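Local coordinates for protein xyloglucan-specific endo-beta-1,4-glucanase BoGH9A (Bacteroides ovatus, PDB 6DHT) that hydrolyses internal beta-1,4-glucosidic linkages in the backbone of xyloglucan, releasing xyloglucan oligosaccharides, at residues 384-389 with 395-400; 365-370 with 377-382; 274-279 with 350-355; 189-194 with 278-283. All blocks are in the same frame, centred on the assembly; numbering follows the deposited sequence. Where two conformers were deposited one is given.

Contact 1. Residues 384-389 with 395-400. With EDO (1,2-ethanediol), chain L.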
loop_
_atom_site.group_PDB
_atom_site.type_symbol
_atom_site.label_atom_id
_atom_site.label_comp_id
_atom_site.label_asym_id
_atom_site.label_seq_id
_atom_site.Cartn_x
_atom_site.Cartn_y
_atom_site.Cartn_z
ATOM N N PHE A 384 -15.227 3.123 0.666
ATOM C CA PHE A 384 -15.172 1.724 1.049
ATOM C C PHE A 384 -15.983 1.481 2.329
ATOM O O PHE A 384 -16.648 0.446 2.470
ATOM C CB PHE A 384 -13.723 1.231 1.272
ATOM C CG PHE A 384 -12.800 1.302 0.063
ATOM C CD1 PHE A 384 -13.258 1.323 -1.238
ATOM C CD2 PHE A 384 -11.431 1.386 0.279
ATOM C CE1 PHE A 384 -12.352 1.397 -2.291
ATOM C CE2 PHE A 384 -10.538 1.439 -0.768
ATOM C CZ PHE A 384 -11.001 1.448 -2.045
ATOM N N ALA A 385 -15.927 2.444 3.246
ATOM C CA ALA A 385 -16.666 2.340 4.502
ATOM C C ALA A 385 -18.179 2.310 4.250
ATOM O O ALA A 385 -18.877 1.448 4.758
ATOM C CB ALA A 385 -16.293 3.480 5.407
ATOM N N TRP A 386 -18.667 3.227 3.420
ATOM C CA TRP A 386 -20.085 3.234 3.037
ATOM C C TRP A 386 -20.544 1.958 2.317
ATOM O O TRP A 386 -21.708 1.571 2.437
ATOM C CB TRP A 386 -20.381 4.462 2.162
ATOM C CG TRP A 386 -20.525 5.712 2.973
ATOM C CD1 TRP A 386 -19.580 6.635 3.222
ATOM C CD2 TRP A 386 -21.715 6.163 3.635
ATOM N NE1 TRP A 386 -20.080 7.637 4.030
ATOM C CE2 TRP A 386 -21.406 7.371 4.269
ATOM C CE3 TRP A 386 -23.020 5.653 3.743
ATOM C CZ2 TRP A 386 -22.342 8.072 5.029
ATOM C CZ3 TRP A 386 -23.948 6.357 4.480
ATOM C CH2 TRP A 386 -23.609 7.553 5.112
ATOM N N LEU A 387 -19.643 1.302 1.583
ATOM C CA LEU A 387 -19.993 0.122 0.786
ATOM C C LEU A 387 -19.843 -1.187 1.560
ATOM O O LEU A 387 -20.148 -2.253 1.036
ATOM C CB LEU A 387 -19.124 0.053 -0.468
ATOM C CG LEU A 387 -19.307 1.170 -1.484
ATOM C CD1 LEU A 387 -18.304 0.959 -2.605
ATOM C CD2 LEU A 387 -20.711 1.259 -2.034
ATOM N N GLN A 388 -19.401 -1.116 2.806
ATOM C CA GLN A 388 -19.181 -2.307 3.622
ATOM C C GLN A 388 -20.463 -3.104 3.852
ATOM O O GLN A 388 -21.473 -2.545 4.280
ATOM C CB GLN A 388 -18.609 -1.887 4.975
ATOM C CG GLN A 388 -17.519 -2.788 5.487
ATOM C CD GLN A 388 -16.784 -2.179 6.665
ATOM O OE1 GLN A 388 -15.977 -1.241 6.514
ATOM N NE2 GLN A 388 -17.061 -2.702 7.850
ATOM N N PRO A 389 -20.418 -4.422 3.608
ATOM C CA PRO A 389 -21.609 -5.253 3.831
ATOM C C PRO A 389 -21.903 -5.530 5.302
ATOM O O PRO A 389 -21.104 -5.203 6.189
ATOM C CB PRO A 389 -21.271 -6.549 3.091
ATOM C CG PRO A 389 -19.793 -6.607 3.075
ATOM C CD PRO A 389 -19.312 -5.190 3.010
ATOM N N GLU A 395 -32.930 3.853 4.647
ATOM C CA GLU A 395 -33.241 4.177 3.265
ATOM C C GLU A 395 -32.324 5.257 2.688
ATOM O O GLU A 395 -31.773 5.082 1.596
ATOM C CB GLU A 395 -34.716 4.600 3.116
ATOM C CG GLU A 395 -35.079 4.858 1.672
ATOM C CD GLU A 395 -36.504 5.328 1.475
ATOM O OE1 GLU A 395 -37.278 5.360 2.462
ATOM O OE2 GLU A 395 -36.847 5.647 0.318
ATOM N N ALA A 396 -32.138 6.355 3.408
ATOM C CA ALA A 396 -31.339 7.462 2.907
ATOM C C ALA A 396 -29.876 7.023 2.774
ATOM O O ALA A 396 -29.200 7.385 1.810
ATOM C CB ALA A 396 -31.454 8.667 3.835
ATOM N N ASP A 397 -29.390 6.279 3.760
ATOM C CA ASP A 397 -27.991 5.845 3.753
ATOM C C ASP A 397 -27.736 4.833 2.638
ATOM O O ASP A 397 -26.665 4.858 1.996
ATOM C CB ASP A 397 -27.588 5.256 5.096
ATOM C CG ASP A 397 -27.375 6.317 6.161
ATOM O OD1 ASP A 397 -27.430 7.512 5.823
ATOM O OD2 ASP A 397 -27.140 5.916 7.308
ATOM N N ARG A 398 -28.693 3.954 2.384
ATOM C CA ARG A 398 -28.566 2.992 1.304
ATOM C C ARG A 398 -28.576 3.700 -0.034
ATOM O O ARG A 398 -27.800 3.358 -0.937
ATOM C CB ARG A 398 -29.698 1.973 1.372
ATOM C CG ARG A 398 -29.445 0.799 0.476
ATOM C CD ARG A 398 -28.797 -0.331 1.253
ATOM N NE ARG A 398 -27.357 -0.333 1.077
ATOM C CZ ARG A 398 -26.490 -0.892 1.914
ATOM N NH1 ARG A 398 -26.889 -1.505 3.024
ATOM N NH2 ARG A 398 -25.209 -0.822 1.632
ATOM N N ARG A 399 -29.389 4.735 -0.167
ATOM C CA ARG A 399 -29.447 5.501 -1.394
ATOM C C ARG A 399 -28.095 6.189 -1.638
ATOM O O ARG A 399 -27.603 6.226 -2.774
ATOM C CB ARG A 399 -30.572 6.530 -1.304
ATOM C CG ARG A 399 -30.814 7.349 -2.565
ATOM C CD ARG A 399 -31.438 8.696 -2.204
ATOM N NE ARG A 399 -32.452 8.552 -1.157
ATOM C CZ ARG A 399 -32.706 9.450 -0.205
ATOM N NH1 ARG A 399 -32.028 10.591 -0.143
ATOM N NH2 ARG A 399 -33.646 9.199 0.698
ATOM N N PHE A 400 -27.511 6.748 -0.585
ATOM C CA PHE A 400 -26.213 7.381 -0.703
ATOM C C PHE A 400 -25.146 6.353 -1.103
ATOM O O PHE A 400 -24.388 6.578 -2.065
ATOM C CB PHE A 400 -25.826 8.059 0.602
ATOM C CG PHE A 400 -24.526 8.811 0.527
ATOM C CD1 PHE A 400 -24.377 9.849 -0.369
ATOM C CD2 PHE A 400 -23.482 8.487 1.360
ATOM C CE1 PHE A 400 -23.179 10.553 -0.450
ATOM C CE2 PHE A 400 -22.276 9.185 1.295
ATOM C CZ PHE A 400 -22.130 10.218 0.397
HETATM C C1 EDO L . -24.463 -0.092 -2.020
HETATM O O1 EDO L . -25.677 0.027 -1.266
HETATM C C2 EDO L . -23.499 -1.016 -1.285
HETATM O O2 EDO L . -23.900 -2.374 -1.501
#
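Trp386 and Phe400 meet at the centre of this contact because of their first torsions: the indole CG stands anti to the carbonyl carbon (chi1 -79°), while the phenyl CG stands anti to the backbone N (chi1 -176°), bringing one edge of the phenyl over the indole. The result is a T-shaped stack, with Phe400 as the edge and Trp386 as the face; centroids of the six-membered rings lie 4.8 Å apart and the planes are 82° from each other. Phe400 CE2 comes within 3.6 Å of Trp386 CE2, and Phe400 CD2 hangs over the middle of the indole.

Asp397 approaches a different part of the same ring. Its CG is 3.8 Å from Trp386 CZ3, at the indole edge, with the carboxylate nearly perpendicular to the ring; the charge itself is paired with Arg359 and also takes a bond from Tyr350 OH. Farther out, Arg398 uses NE and NH2 to hold one oxygen of an ethanediol, NE to O1 being 2.9 Å, and the diol also rests on Leu387 CD2.

The indole thus bridges the end of helix 379-386 and the start of helix 395-416, with its NE1 bonded to Ser347 of helix 339-353.

Contact 2. Residues 365-370 with 377-382; sequences KAPQIY and NTFALG. With EDO (1,2-ethanediol), chain M.
Pro367 lies flat over Phe379, and this is the tight part of the contact. Pro367 CB sits 3.6 Å from the centroid of the Phe379 ring and only 13° off its normal, a clear CH-pi contact, while Pro367 CG and CD spread toward the CD1 side of the ring. The ring edge is occupied too: Lys365 O lies 3.3 Å from Phe379 CE1, near the ring plane, where the slightly positive C-H rim would suit a carbonyl oxygen. Phe379 gets there with its CG anti to the carbonyl carbon (chi1 -86°).

A second, lighter touch comes from Tyr370, whose CE1 is 3.9 Å from Ala380 CB; the hydroxyl is bonded to Ser450. The outer side is looser: Gln368 and Ile369 are exposed, and the carbonyl of Pro367 turns to an ethanediol, with both diol oxygens, O1 and O2, donating to Pro367 O at 2.9 Å.

At the start of helix 379-386, Asn377 OD1 accepts a weak bond from Phe379 N, and Thr378 N bonds to Asp340, a calcium ligand like Gly376. The arrangement is a loop between two helices of the family 9 (alpha/alpha)6 fold, folded back onto the first turn of the following helix beside a calcium site.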
loop_
_atom_site.group_PDB
_atom_site.type_symbol
_atom_site.label_atom_id
_atom_site.label_comp_id
_atom_site.label_asym_id
_atom_site.label_seq_id
_atom_site.Cartn_x
_atom_site.Cartn_y
_atom_site.Cartn_z
ATOM N N LYS A 365 -19.549 16.712 2.132
ATOM C CA LYS A 365 -18.233 16.605 1.498
ATOM C C LYS A 365 -18.140 15.425 0.534
ATOM O O LYS A 365 -17.041 15.012 0.171
ATOM C CB LYS A 365 -17.161 16.465 2.574
ATOM C CG LYS A 365 -17.086 17.646 3.525
ATOM C CD LYS A 365 -16.405 18.833 2.855
ATOM C CE LYS A 365 -16.592 20.126 3.628
ATOM N NZ LYS A 365 -16.199 19.974 5.038
ATOM N N ALA A 366 -19.268 14.872 0.106
ATOM C CA ALA A 366 -19.228 13.648 -0.688
ATOM C C ALA A 366 -18.537 13.843 -2.032
ATOM O O ALA A 366 -18.732 14.853 -2.708
ATOM C CB ALA A 366 -20.623 13.096 -0.908
ATOM N N PRO A 367 -17.741 12.848 -2.441
ATOM C CA PRO A 367 -17.168 12.900 -3.787
ATOM C C PRO A 367 -18.222 12.733 -4.872
ATOM O O PRO A 367 -19.217 12.048 -4.659
ATOM C CB PRO A 367 -16.217 11.704 -3.813
ATOM C CG PRO A 367 -16.821 10.748 -2.857
ATOM C CD PRO A 367 -17.476 11.566 -1.770
ATOM N N GLN A 368 -17.997 13.369 -6.015
ATOM C CA GLN A 368 -18.924 13.282 -7.135
ATOM C C GLN A 368 -18.542 12.116 -8.055
ATOM O O GLN A 368 -19.383 11.578 -8.777
ATOM C CB GLN A 368 -18.964 14.608 -7.913
ATOM C CG GLN A 368 -19.492 15.807 -7.104
ATOM C CD GLN A 368 -20.857 15.564 -6.470
ATOM O OE1 GLN A 368 -21.783 15.049 -7.112
ATOM N NE2 GLN A 368 -20.987 15.933 -5.198
ATOM N N ILE A 369 -17.275 11.708 -7.996
ATOM C CA ILE A 369 -16.730 10.651 -8.845
ATOM C C ILE A 369 -15.865 9.714 -7.975
ATOM O O ILE A 369 -15.444 10.112 -6.887
ATOM C CB ILE A 369 -15.890 11.304 -9.950
ATOM C CG1 ILE A 369 -15.540 10.311 -11.056
ATOM C CG2 ILE A 369 -14.636 11.930 -9.360
ATOM C CD1 ILE A 369 -14.780 10.949 -12.222
ATOM N N TYR A 370 -15.638 8.477 -8.421
ATOM C CA TYR A 370 -14.707 7.583 -7.730
ATOM C C TYR A 370 -13.287 7.789 -8.282
ATOM O O TYR A 370 -13.096 7.849 -9.496
ATOM C CB TYR A 370 -15.093 6.112 -7.891
ATOM C CG TYR A 370 -14.127 5.208 -7.182
ATOM C CD1 TYR A 370 -14.320 4.862 -5.847
ATOM C CD2 TYR A 370 -12.982 4.737 -7.829
ATOM C CE1 TYR A 370 -13.408 4.063 -5.180
ATOM C CE2 TYR A 370 -12.077 3.940 -7.167
ATOM C CZ TYR A 370 -12.279 3.611 -5.848
ATOM O OH TYR A 370 -11.395 2.807 -5.156
ATOM N N ASN A 377 -5.510 11.682 -1.159
ATOM C CA ASN A 377 -6.849 11.572 -1.723
ATOM C C ASN A 377 -7.572 10.398 -1.094
ATOM O O ASN A 377 -7.545 9.264 -1.604
ATOM C CB ASN A 377 -6.827 11.407 -3.235
ATOM C CG ASN A 377 -8.254 11.255 -3.822
ATOM O OD1 ASN A 377 -9.291 11.452 -3.127
ATOM N ND2 ASN A 377 -8.310 10.893 -5.102
ATOM N N THR A 378 -8.242 10.688 0.013
ATOM C CA THR A 378 -8.809 9.645 0.854
ATOM C C THR A 378 -10.300 9.430 0.588
ATOM O O THR A 378 -10.972 8.743 1.359
ATOM C CB THR A 378 -8.583 9.944 2.337
ATOM O OG1 THR A 378 -9.202 11.190 2.697
ATOM C CG2 THR A 378 -7.102 10.050 2.636
ATOM N N PHE A 379 -10.835 9.991 -0.493
ATOM C CA PHE A 379 -12.262 9.762 -0.800
ATOM C C PHE A 379 -12.575 8.279 -0.827
ATOM O O PHE A 379 -13.580 7.838 -0.266
ATOM C CB PHE A 379 -12.659 10.374 -2.146
ATOM C CG PHE A 379 -13.062 11.842 -2.089
ATOM C CD1 PHE A 379 -13.938 12.323 -1.126
ATOM C CD2 PHE A 379 -12.605 12.721 -3.055
ATOM C CE1 PHE A 379 -14.324 13.650 -1.121
ATOM C CE2 PHE A 379 -12.977 14.050 -3.028
ATOM C CZ PHE A 379 -13.845 14.502 -2.058
ATOM N N ALA A 380 -11.728 7.504 -1.486
ATOM C CA ALA A 380 -12.005 6.087 -1.626
ATOM C C ALA A 380 -12.123 5.367 -0.290
ATOM O O ALA A 380 -12.877 4.411 -0.165
ATOM C CB ALA A 380 -10.924 5.426 -2.500
ATOM N N LEU A 381 -11.376 5.798 0.709
ATOM C CA LEU A 381 -11.420 5.119 1.983
ATOM C C LEU A 381 -12.777 5.359 2.636
ATOM O O LEU A 381 -13.313 4.492 3.298
ATOM C CB LEU A 381 -10.288 5.573 2.904
ATOM C CG LEU A 381 -8.867 5.297 2.407
ATOM C CD1 LEU A 381 -7.885 5.675 3.510
ATOM C CD2 LEU A 381 -8.682 3.874 1.937
ATOM N N GLY A 382 -13.313 6.545 2.412
ATOM C CA GLY A 382 -14.654 6.825 2.897
ATOM C C GLY A 382 -15.683 6.010 2.142
ATOM O O GLY A 382 -16.648 5.480 2.727
HETATM C C1 EDO M . -22.822 10.775 -4.467
HETATM O O1 EDO M . -22.109 11.982 -4.170
HETATM C C2 EDO M . -22.509 10.334 -5.894
HETATM O O2 EDO M . -21.087 10.336 -6.092
#

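Contact 3. Residues 274-279 with 350-355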
loop_
_atom_site.group_PDB
_atom_site.type_symbol
_atom_site.label_atom_id
_atom_site.label_comp_id
_atom_site.label_asym_id
_atom_site.label_seq_id
_atom_site.Cartn_x
_atom_site.Cartn_y
_atom_site.Cartn_z
ATOM N N VAL A 274 -8.651 7.234 11.050
ATOM C CA VAL A 274 -8.068 5.943 11.373
ATOM C C VAL A 274 -8.310 5.553 12.821
ATOM O O VAL A 274 -8.458 4.390 13.139
ATOM C CB VAL A 274 -6.580 5.891 10.968
ATOM C CG1 VAL A 274 -5.679 6.555 11.974
ATOM C CG2 VAL A 274 -6.132 4.454 10.727
ATOM N N MET A 275 -8.404 6.539 13.705
ATOM C CA MET A 275 -8.681 6.221 15.100
ATOM C C MET A 275 -10.150 5.792 15.293
ATOM O O MET A 275 -10.411 4.831 15.997
ATOM C CB MET A 275 -8.285 7.402 16.004
ATOM C CG MET A 275 -6.777 7.565 16.113
ATOM S SD MET A 275 -6.047 6.177 16.956
ATOM C CE MET A 275 -4.314 6.520 16.684
ATOM N N ALA A 276 -11.056 6.471 14.609
ATOM C CA ALA A 276 -12.462 6.065 14.624
ATOM C C ALA A 276 -12.628 4.646 14.026
ATOM O O ALA A 276 -13.329 3.796 14.591
ATOM C CB ALA A 276 -13.292 7.073 13.875
ATOM N N GLN A 277 -11.989 4.405 12.877
ATOM C CA GLN A 277 -11.964 3.078 12.276
ATOM C C GLN A 277 -11.414 2.048 13.265
ATOM O O GLN A 277 -12.008 1.006 13.502
ATOM C CB GLN A 277 -11.071 3.126 11.031
ATOM C CG GLN A 277 -11.075 1.880 10.135
ATOM C CD GLN A 277 -9.957 1.907 9.115
ATOM O OE1 GLN A 277 -8.801 2.154 9.447
ATOM N NE2 GLN A 277 -10.302 1.670 7.873
ATOM N N SER A 278 -10.222 2.334 13.802
ATOM C CA SER A 278 -9.558 1.408 14.716
ATOM C C SER A 278 -10.385 1.107 15.974
ATOM O O SER A 278 -10.319 0.002 16.511
ATOM C CB SER A 278 -8.175 1.935 15.103
ATOM O OG SER A 278 -7.378 2.100 13.930
ATOM N N SER A 279 -11.123 2.105 16.452
ATOM C CA SER A 279 -11.962 1.923 17.629
ATOM C C SER A 279 -12.884 0.725 17.431
ATOM O O SER A 279 -13.031 -0.107 18.326
ATOM C CB SER A 279 -12.779 3.181 17.891
ATOM O OG SER A 279 -13.501 3.011 19.096
ATOM N N TYR A 350 -19.197 8.694 11.826
ATOM C CA TYR A 350 -20.595 8.282 11.730
ATOM C C TYR A 350 -20.759 6.783 11.997
ATOM O O TYR A 350 -21.656 6.366 12.743
ATOM C CB TYR A 350 -21.171 8.628 10.369
ATOM C CG TYR A 350 -22.622 8.209 10.150
ATOM C CD1 TYR A 350 -23.606 8.502 11.094
ATOM C CD2 TYR A 350 -23.013 7.555 8.991
ATOM C CE1 TYR A 350 -24.935 8.138 10.889
ATOM C CE2 TYR A 350 -24.334 7.211 8.773
ATOM C CZ TYR A 350 -25.289 7.499 9.728
ATOM O OH TYR A 350 -26.609 7.148 9.513
ATOM N N PHE A 351 -19.924 5.948 11.385
ATOM C CA PHE A 351 -20.089 4.508 11.573
ATOM C C PHE A 351 -19.681 4.039 12.964
ATOM O O PHE A 351 -20.256 3.092 13.492
ATOM C CB PHE A 351 -19.376 3.722 10.461
ATOM C CG PHE A 351 -20.028 3.913 9.114
ATOM C CD1 PHE A 351 -21.385 3.631 8.943
ATOM C CD2 PHE A 351 -19.317 4.403 8.042
ATOM C CE1 PHE A 351 -21.997 3.843 7.737
ATOM C CE2 PHE A 351 -19.927 4.613 6.822
ATOM C CZ PHE A 351 -21.270 4.324 6.665
ATOM N N SER A 352 -18.750 4.738 13.599
ATOM C CA SER A 352 -18.363 4.372 14.956
ATOM C C SER A 352 -19.281 4.914 16.068
ATOM O O SER A 352 -19.359 4.300 17.120
ATOM C CB SER A 352 -16.945 4.824 15.246
ATOM O OG SER A 352 -16.046 4.178 14.340
ATOM N N THR A 353 -19.954 6.038 15.828
ATOM C CA THR A 353 -20.775 6.666 16.873
ATOM C C THR A 353 -22.259 6.640 16.561
ATOM O O THR A 353 -23.080 6.763 17.475
ATOM C CB THR A 353 -20.394 8.148 17.119
ATOM O OG1 THR A 353 -20.816 8.968 16.023
ATOM C CG2 THR A 353 -18.906 8.307 17.381
ATOM N N GLY A 354 -22.613 6.539 15.286
ATOM C CA GLY A 354 -24.004 6.603 14.877
ATOM C C GLY A 354 -24.573 8.004 14.826
ATOM O O GLY A 354 -25.735 8.177 14.447
ATOM N N LYS A 355 -23.772 9.005 15.171
ATOM C CA LYS A 355 -24.284 10.378 15.285
ATOM C C LYS A 355 -24.547 11.076 13.952
ATOM O O LYS A 355 -23.679 11.169 13.070
ATOM C CB LYS A 355 -23.379 11.229 16.180
ATOM C CG LYS A 355 -23.298 10.735 17.590
ATOM C CD LYS A 355 -22.471 11.661 18.461
ATOM C CE LYS A 355 -22.613 11.293 19.930
ATOM N NZ LYS A 355 -21.744 12.134 20.784
#
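The carbonyl group of Ala276 is the flat group met across this contact: Ser352 OG stands well above its plane, 2.8 Å from Ala276 O, and lies 4.0 Å from Ala276 CB. Within helix 339-353, Tyr350 CD2 lies over one face of the Phe351 ring, offset toward the rim. Ser352 OG lies within hydrogen-bonding reach of both Ala276 O and Glu348 O, and accepts from Arg280 NH1. Little else touches, and the helices come close here, with Ala276 CA and Ser352 CA 6.1 Å apart, because both side chains are small.

Two residues before Ala276, the carbonyl of Val274 is gripped from opposite faces by Ser278 N and Ser278 OG, the latter at 2.7 Å from Val274 O.

Helix 339-353 stops right after the contact: Gly354 leaves it with positive phi, and Thr353 OG1 accepts from Lys355 N at 3.1 Å, forming an ST turn. This is close helix-helix packing through small residues, set at a helix C-terminus.

Contact 4. Residues 189-194 with 278-283; sequences IYQLFL and SSRLFA. With EDO (1,2-ethanediol), chain I; EDO (1,2-ethanediol), chain P.
Gln191 and Leu281 face each other near the C-terminal ends of their helices, with CA atoms 8.0 Å apart, the closest pair of CA atoms between the two segments. The Leu281 side chain points into the gap and splits its branches: CD2 packs tightly against the aliphatic part of the glutamine, 3.4 Å from Gln191 CG, and CD1 rests 3.9 Å from Tyr190 CD2.

Beyond the leucine the contact turns polar. Arg280 NH2 donates to Gln191 OE1 at 3.3 Å, long but nearly straight (169°), and the acceptor lies almost in the guanidinium plane. A chain bent at chi3 (-54°) carries the guanidinium over to the glutamine. Water 2 runs alongside, donating to Gln191 OE1 and accepting from Arg280 NE, so two routes join the same pair of groups. Separately, water 1 links Tyr190 OH, 2.8 Å away, to Leu281 O. An ethanediol fills in beside water 2, its C1 3.4 Å from Leu281 CD2.

Arg280 is also salt-bridged to Glu348 of helix 339-353, and Gln191 NE2 is held by Gln187 O. The contact therefore ties the ends of helices 176-192 and 265-281 together, with Leu215 of helix 213-226 packing on Tyr190.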
loop_
_atom_site.group_PDB
_atom_site.type_symbol
_atom_site.label_atom_id
_atom_site.label_comp_id
_atom_site.label_asym_id
_atom_site.label_seq_id
_atom_site.Cartn_x
_atom_site.Cartn_y
_atom_site.Cartn_z
ATOM N N ILE A 189 -9.327 -3.330 3.877
ATOM C CA ILE A 189 -9.334 -4.688 3.337
ATOM C C ILE A 189 -9.507 -5.721 4.471
ATOM O O ILE A 189 -10.211 -6.736 4.315
ATOM C CB ILE A 189 -8.062 -4.937 2.445
ATOM C CG1 ILE A 189 -8.278 -4.391 1.013
ATOM C CG2 ILE A 189 -7.694 -6.401 2.334
ATOM C CD1 ILE A 189 -8.507 -2.965 0.896
ATOM N N TYR A 190 -8.897 -5.447 5.617
ATOM C CA TYR A 190 -9.094 -6.295 6.795
ATOM C C TYR A 190 -10.579 -6.574 7.086
ATOM O O TYR A 190 -10.982 -7.718 7.341
ATOM C CB TYR A 190 -8.432 -5.634 8.016
ATOM C CG TYR A 190 -8.752 -6.376 9.287
ATOM C CD1 TYR A 190 -8.023 -7.505 9.654
ATOM C CD2 TYR A 190 -9.792 -5.947 10.112
ATOM C CE1 TYR A 190 -8.369 -8.231 10.799
ATOM C CE2 TYR A 190 -10.116 -6.634 11.225
ATOM C CZ TYR A 190 -9.393 -7.756 11.582
ATOM O OH TYR A 190 -9.790 -8.433 12.737
ATOM N N GLN A 191 -11.390 -5.525 7.030
ATOM C CA GLN A 191 -12.814 -5.625 7.365
ATOM C C GLN A 191 -13.580 -6.514 6.408
ATOM O O GLN A 191 -14.646 -7.038 6.763
ATOM C CB GLN A 191 -13.429 -4.234 7.411
ATOM C CG GLN A 191 -13.047 -3.435 8.655
ATOM C CD GLN A 191 -13.492 -1.994 8.586
ATOM O OE1 GLN A 191 -14.567 -1.641 9.062
ATOM N NE2 GLN A 191 -12.654 -1.133 8.052
ATOM N N LEU A 192 -13.064 -6.723 5.203
ATOM C CA LEU A 192 -13.703 -7.595 4.201
ATOM C C LEU A 192 -13.347 -9.054 4.370
ATOM O O LEU A 192 -14.064 -9.913 3.848
ATOM C CB LEU A 192 -13.258 -7.182 2.802
ATOM C CG LEU A 192 -13.586 -5.776 2.313
ATOM C CD1 LEU A 192 -12.801 -5.457 1.047
ATOM C CD2 LEU A 192 -15.061 -5.608 2.114
ATOM N N PHE A 193 -12.233 -9.355 5.036
ATOM C CA PHE A 193 -11.672 -10.699 5.081
ATOM C C PHE A 193 -11.228 -11.099 6.480
ATOM O O PHE A 193 -10.097 -11.460 6.730
ATOM C CB PHE A 193 -10.482 -10.802 4.098
ATOM C CG PHE A 193 -10.856 -10.494 2.661
ATOM C CD1 PHE A 193 -11.593 -11.391 1.925
ATOM C CD2 PHE A 193 -10.494 -9.303 2.069
ATOM C CE1 PHE A 193 -11.982 -11.100 0.632
ATOM C CE2 PHE A 193 -10.883 -9.007 0.776
ATOM C CZ PHE A 193 -11.595 -9.912 0.044
ATOM N N LEU A 194 -12.158 -11.054 7.416
ATOM C CA LEU A 194 -11.806 -11.297 8.801
ATOM C C LEU A 194 -11.198 -12.663 9.050
ATOM O O LEU A 194 -10.238 -12.787 9.796
ATOM C CB LEU A 194 -13.050 -11.100 9.707
ATOM C CG LEU A 194 -13.596 -9.658 9.784
ATOM C CD1 LEU A 194 -14.861 -9.582 10.658
ATOM C CD2 LEU A 194 -12.589 -8.704 10.308
ATOM N N SER A 278 -10.222 2.334 13.802
ATOM C CA SER A 278 -9.558 1.408 14.716
ATOM C C SER A 278 -10.385 1.107 15.974
ATOM O O SER A 278 -10.319 0.002 16.511
ATOM C CB SER A 278 -8.175 1.935 15.103
ATOM O OG SER A 278 -7.378 2.100 13.930
ATOM N N SER A 279 -11.123 2.105 16.452
ATOM C CA SER A 279 -11.962 1.923 17.629
ATOM C C SER A 279 -12.884 0.725 17.431
ATOM O O SER A 279 -13.031 -0.107 18.326
ATOM C CB SER A 279 -12.779 3.181 17.891
ATOM O OG SER A 279 -13.501 3.011 19.096
ATOM N N ARG A 280 -13.491 0.616 16.250
ATOM C CA ARG A 280 -14.390 -0.499 15.969
ATOM C C ARG A 280 -13.639 -1.816 15.877
ATOM O O ARG A 280 -14.071 -2.848 16.393
ATOM C CB ARG A 280 -15.147 -0.277 14.654
ATOM C CG ARG A 280 -15.938 0.992 14.585
ATOM C CD ARG A 280 -16.870 1.022 13.364
ATOM N NE ARG A 280 -16.208 0.790 12.081
ATOM C CZ ARG A 280 -15.658 1.742 11.324
ATOM N NH1 ARG A 280 -15.679 3.000 11.723
ATOM N NH2 ARG A 280 -15.073 1.423 10.170
ATOM N N LEU A 281 -12.502 -1.800 15.183
ATOM C CA LEU A 281 -11.812 -3.048 14.903
ATOM C C LEU A 281 -11.144 -3.659 16.115
ATOM O O LEU A 281 -10.910 -4.860 16.140
ATOM C CB LEU A 281 -10.761 -2.866 13.809
ATOM C CG LEU A 281 -11.265 -2.290 12.482
ATOM C CD1 LEU A 281 -10.106 -2.259 11.472
ATOM C CD2 LEU A 281 -12.486 -2.944 11.949
ATOM N N PHE A 282 -10.766 -2.827 17.091
ATOM C CA PHE A 282 -10.075 -3.326 18.268
ATOM C C PHE A 282 -11.041 -3.561 19.456
ATOM O O PHE A 282 -10.595 -3.959 20.524
ATOM C CB PHE A 282 -8.945 -2.369 18.662
ATOM C CG PHE A 282 -7.718 -2.494 17.799
ATOM C CD1 PHE A 282 -7.640 -1.834 16.581
ATOM C CD2 PHE A 282 -6.641 -3.254 18.216
ATOM C CE1 PHE A 282 -6.506 -1.948 15.782
ATOM C CE2 PHE A 282 -5.501 -3.358 17.427
ATOM C CZ PHE A 282 -5.442 -2.697 16.217
ATOM N N ALA A 283 -12.331 -3.345 19.243
ATOM C CA ALA A 283 -13.345 -3.551 20.304
ATOM C C ALA A 283 -13.329 -4.969 20.868
ATOM O O ALA A 283 -13.529 -5.160 22.075
ATOM C CB ALA A 283 -14.716 -3.230 19.771
HETATM C C1 EDO I . -14.503 -5.364 13.204
HETATM O O1 EDO I . -15.232 -4.169 13.532
HETATM C C2 EDO I . -15.043 -5.887 11.881
HETATM O O2 EDO I . -15.316 -4.783 11.007
HETATM C C1 EDO P . -15.592 -10.412 1.162
HETATM O O1 EDO P . -16.450 -10.016 2.248
HETATM C C2 EDO P . -15.507 -11.937 1.022
HETATM O O2 EDO P . -16.243 -12.379 -0.124
HETATM O O HOH W 1 -11.688 -6.890 14.157
HETATM O O HOH W 2 -16.178 -2.020 11.360
#

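In the fold
All four contacts lie in the family 9 catalytic region, whose helices form the (alpha/alpha)6 barrel of this family. Contact 4 begins first along the chain, and contact 3 starts on the helix where it ends, 265-281; their centres are about 11 Å apart, and they share Ser278 and Ser279. Contacts 2 and 1 follow in series, with centres about 13 Å apart, both using helix 379-386. Contact 3 reaches contact 1, about 15 Å away between centres, through helix 339-353. Contacts 2 and 4, with centres about 20 Å apart, do not touch. Together they join helices 176-192, 265-281, 339-353, 379-386 and 395-416, away from the predicted catalytic residues.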